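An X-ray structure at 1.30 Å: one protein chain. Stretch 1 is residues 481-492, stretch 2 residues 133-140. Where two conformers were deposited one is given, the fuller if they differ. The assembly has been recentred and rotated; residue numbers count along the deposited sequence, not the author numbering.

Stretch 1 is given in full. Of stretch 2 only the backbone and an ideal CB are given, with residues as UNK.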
# COMPACT_ATOMS: atom_id res chain seq x y z
N GLN A 481 2.62 11.22 1.63
CA GLN A 481 3.45 10.01 1.57
C GLN A 481 4.37 9.83 2.78
O GLN A 481 5.31 9.12 2.72
CB GLN A 481 4.22 9.91 0.24
CG GLN A 481 3.18 9.90 -0.94
CD GLN A 481 3.84 9.62 -2.28
OE1 GLN A 481 5.03 9.86 -2.48
NE2 GLN A 481 3.06 9.12 -3.20
N GLN A 482 4.04 10.47 3.90
CA GLN A 482 4.72 10.19 5.18
C GLN A 482 4.78 8.71 5.47
O GLN A 482 5.76 8.27 5.97
CB GLN A 482 3.98 10.86 6.38
CG GLN A 482 4.04 12.45 6.34
CD GLN A 482 5.33 12.98 6.99
OE1 GLN A 482 6.24 12.28 7.21
NE2 GLN A 482 5.37 14.27 7.23
N ASP A 483 3.71 7.97 5.15
CA ASP A 483 3.66 6.56 5.59
C ASP A 483 4.42 5.63 4.61
O ASP A 483 4.58 4.50 4.87
CB ASP A 483 2.19 6.15 5.81
CG ASP A 483 1.55 6.85 7.05
OD1 ASP A 483 2.22 7.51 7.77
OD2 ASP A 483 0.37 6.63 7.19
N LEU A 484 4.93 6.17 3.53
CA LEU A 484 5.88 5.47 2.63
C LEU A 484 7.35 5.81 2.89
O LEU A 484 8.20 4.98 2.73
CB LEU A 484 5.56 5.83 1.18
CG LEU A 484 4.17 5.46 0.62
CD1 LEU A 484 4.14 5.75 -0.87
CD2 LEU A 484 3.80 3.96 0.84
N PHE A 485 7.63 7.06 3.25
CA PHE A 485 9.02 7.57 3.21
C PHE A 485 9.54 8.24 4.49
O PHE A 485 10.68 8.54 4.56
CB PHE A 485 9.18 8.53 2.05
CG PHE A 485 8.98 7.87 0.70
CD1 PHE A 485 9.79 6.83 0.27
CD2 PHE A 485 7.96 8.30 -0.10
CE1 PHE A 485 9.57 6.22 -0.94
CE2 PHE A 485 7.70 7.69 -1.37
CZ PHE A 485 8.50 6.66 -1.77
N SER A 486 8.71 8.44 5.49
CA SER A 486 9.20 9.11 6.71
C SER A 486 10.34 8.29 7.36
O SER A 486 10.40 7.10 7.29
CB SER A 486 8.06 9.44 7.71
OG SER A 486 7.48 8.26 8.30
N ALA A 487 11.21 9.04 8.03
CA ALA A 487 12.42 8.49 8.60
C ALA A 487 12.15 7.29 9.54
O ALA A 487 12.94 6.41 9.58
CB ALA A 487 13.18 9.59 9.34
N ALA A 488 11.04 7.34 10.27
CA ALA A 488 10.72 6.24 11.22
C ALA A 488 10.02 5.02 10.61
O ALA A 488 9.83 4.07 11.29
CB ALA A 488 9.84 6.79 12.34
N ALA A 489 9.67 5.07 9.33
CA ALA A 489 8.86 4.02 8.72
C ALA A 489 9.68 2.89 8.08
O ALA A 489 10.39 3.15 7.16
CB ALA A 489 7.99 4.66 7.58
N PRO A 490 9.46 1.64 8.46
CA PRO A 490 10.07 0.49 7.75
C PRO A 490 9.58 0.37 6.28
O PRO A 490 10.19 -0.23 5.50
CB PRO A 490 9.54 -0.72 8.54
CG PRO A 490 9.31 -0.23 9.91
CD PRO A 490 8.76 1.21 9.69
N TYR A 491 8.48 1.05 5.94
CA TYR A 491 8.02 1.04 4.54
C TYR A 491 8.94 1.84 3.56
O TYR A 491 8.80 1.70 2.41
CB TYR A 491 6.60 1.59 4.45
CG TYR A 491 5.48 0.58 4.74
CD1 TYR A 491 5.71 -0.63 5.38
CD2 TYR A 491 4.18 0.90 4.41
CE1 TYR A 491 4.66 -1.51 5.63
CE2 TYR A 491 3.14 0.02 4.67
CZ TYR A 491 3.38 -1.17 5.29
OH TYR A 491 2.30 -2.04 5.52
N ASN A 492 9.89 2.60 4.11
CA ASN A 492 10.97 3.20 3.33
C ASN A 492 12.00 2.08 3.06
O ASN A 492 12.94 1.91 3.76
CB ASN A 492 11.59 4.40 4.09
CG ASN A 492 12.61 5.18 3.21
OD1 ASN A 492 13.34 4.64 2.50
ND2 ASN A 492 12.58 6.48 3.30
N UNK A 133 4.46 -5.43 14.00
CA UNK A 133 3.95 -4.58 12.91
C UNK A 133 5.08 -3.88 12.16
O UNK A 133 6.04 -3.53 12.74
CB UNK A 133 2.98 -3.54 13.46
N UNK A 134 4.88 -3.70 10.85
CA UNK A 134 5.82 -2.94 10.00
C UNK A 134 5.25 -1.53 9.68
O UNK A 134 5.82 -0.86 8.86
CB UNK A 134 6.10 -3.71 8.70
N UNK A 135 4.18 -1.13 10.38
CA UNK A 135 3.44 0.10 10.06
C UNK A 135 3.70 1.33 10.98
O UNK A 135 3.02 2.31 10.91
CB UNK A 135 1.95 -0.22 10.10
N UNK A 136 4.78 1.28 11.76
CA UNK A 136 5.20 2.49 12.48
C UNK A 136 5.61 3.57 11.41
O UNK A 136 6.10 3.26 10.35
CB UNK A 136 6.35 2.18 13.43
N UNK A 137 5.38 4.82 11.78
CA UNK A 137 5.57 5.93 10.84
C UNK A 137 5.62 7.21 11.68
O UNK A 137 5.11 7.25 12.74
CB UNK A 137 4.46 5.99 9.79
N UNK A 138 6.27 8.25 11.18
CA UNK A 138 6.27 9.51 11.91
C UNK A 138 4.89 10.17 12.01
O UNK A 138 4.69 11.05 12.83
CB UNK A 138 7.25 10.48 11.24
N UNK A 139 3.91 9.72 11.22
CA UNK A 139 2.54 10.29 11.39
C UNK A 139 2.01 10.01 12.80
O UNK A 139 1.34 10.82 13.38
CB UNK A 139 1.58 9.71 10.35
N UNK A 140 2.32 8.84 13.34
CA UNK A 140 1.80 8.42 14.67
C UNK A 140 2.47 9.15 15.85
O UNK A 140 1.94 9.21 16.89
CB UNK A 140 2.00 6.91 14.84

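Position 133 has nothing of stretch 1 within 5.5 Å of its ideal CB, so stretch 1 sets no preference. The deposited residue is Ser133, whose OG accepts a hydrogen bond from the backbone N of position 135 (3.0 Å).

At position 134 CA-to-CB runs sideways, and the ideal CB lies 4.0 Å from Tyr491 CE1 and 4.6 Å from Pro490 CB. Many side chains could rest their first carbon there. It is Asp134, with CB 4.0 Å from Tyr491 CE1. Its backbone serves too: a water accepts from Tyr491 N (3.2 Å) and donates to Asp134 O and to the backbone O of position 136 (2.8 Å each), linking the backbones of the two stretches.

Position 135 also points sideways, its ideal CB 4.9 Å from Tyr491 OH. A long chain could reach that hydroxyl; a short one would stop before it. The residue is Arg135, extended beyond chi1 (chi2 and chi3 both t). Tyr491 OH sits over one face of the guanidinium, 3.0 Å from Arg135 CZ, so the N-H bonds point poorly for bonding to it.

At position 136 the ideal CB is 4.5 Å from Ala488 O and 4.6 Å from Pro490 CD, a setting open to apolar or aromatic groups. Trp136 fills it with chi1 t; its CD1 is 3.8 Å from Ala488 CB, and Ala488 O lies at the ring edge. Trp136 O receives a CA-H...O contact from Ala489 CA (3.3 Å).

Position 137 is extended (phi/psi -164/155), and its ideal CB stands 3.4 Å from Asp483 OD1 and 4.1 Å from Ser486 OG. A carboxylate this close favours a short donor, Ser or Thr. Thr137 OG1 donates to Asp483 OD1 (2.7 Å) and accepts from the backbone N of position 139 (3.2 Å).

Position 138 points toward stretch 1, its ideal CB 3.7 Å from Ser486 OG and 4.6 Å from Ala488 CB. Backbone N-H groups of the Ser486-Ala489 type I turn lie beyond, inviting an acceptor such as Asp or Asn. Asp138 OD2 accepts from Ala488 N (2.9 Å, 156°), while Asp138 N donates to Ser486 OG (3.1 Å, 168°), so side chain and backbone both grip the turn.

At position 139 the ideal CB is 3.5 Å from Asp483 OD1; a short donor such as a hydroxyl would again suit. Ser139 (chi1 m) donates from OG to Asp483 OD1 at 2.6 Å, giving that oxygen a second donor.

Position 140 finds no stretch 1 atom within 5.5 Å of its ideal CB. Leu140 makes no contact there; its N donates to Thr137 O (3.3 Å).

Stretch 2 (133-140) SDRWTDSL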
# COMPACT_ATOMS: atom_id res chain seq x y z
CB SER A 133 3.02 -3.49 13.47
OG SER A 133 2.52 -2.70 12.39
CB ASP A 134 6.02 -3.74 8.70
CG ASP A 134 6.50 -5.17 8.97
OD1 ASP A 134 7.47 -5.31 9.64
OD2 ASP A 134 5.82 -6.08 8.55
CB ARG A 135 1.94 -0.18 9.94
CG ARG A 135 1.56 -1.08 8.75
CD ARG A 135 0.01 -1.16 8.67
NE ARG A 135 -0.42 -1.87 7.44
CZ ARG A 135 -0.52 -1.31 6.27
NH1 ARG A 135 -0.95 -2.00 5.23
NH2 ARG A 135 -0.22 -0.05 6.11
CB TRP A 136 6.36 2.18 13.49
CG TRP A 136 6.69 3.44 14.33
CD1 TRP A 136 7.77 4.21 14.17
CD2 TRP A 136 5.86 4.11 15.33
NE1 TRP A 136 7.73 5.29 15.04
CE2 TRP A 136 6.54 5.26 15.72
CE3 TRP A 136 4.61 3.83 15.90
CZ2 TRP A 136 6.04 6.13 16.70
CZ3 TRP A 136 4.11 4.68 16.84
CH2 TRP A 136 4.81 5.80 17.25
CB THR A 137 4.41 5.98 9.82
OG1 THR A 137 4.48 7.27 9.19
CG2 THR A 137 2.98 5.76 10.50
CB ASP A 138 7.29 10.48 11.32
CG ASP A 138 8.71 10.10 11.67
OD1 ASP A 138 8.99 10.11 12.88
OD2 ASP A 138 9.51 9.80 10.76
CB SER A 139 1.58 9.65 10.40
OG SER A 139 2.00 9.83 9.02
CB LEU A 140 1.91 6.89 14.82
CG LEU A 140 0.92 6.14 13.88
CD1 LEU A 140 1.17 4.64 14.03
CD2 LEU A 140 -0.57 6.45 14.20
O HOH W 1 6.03 1.78 7.93
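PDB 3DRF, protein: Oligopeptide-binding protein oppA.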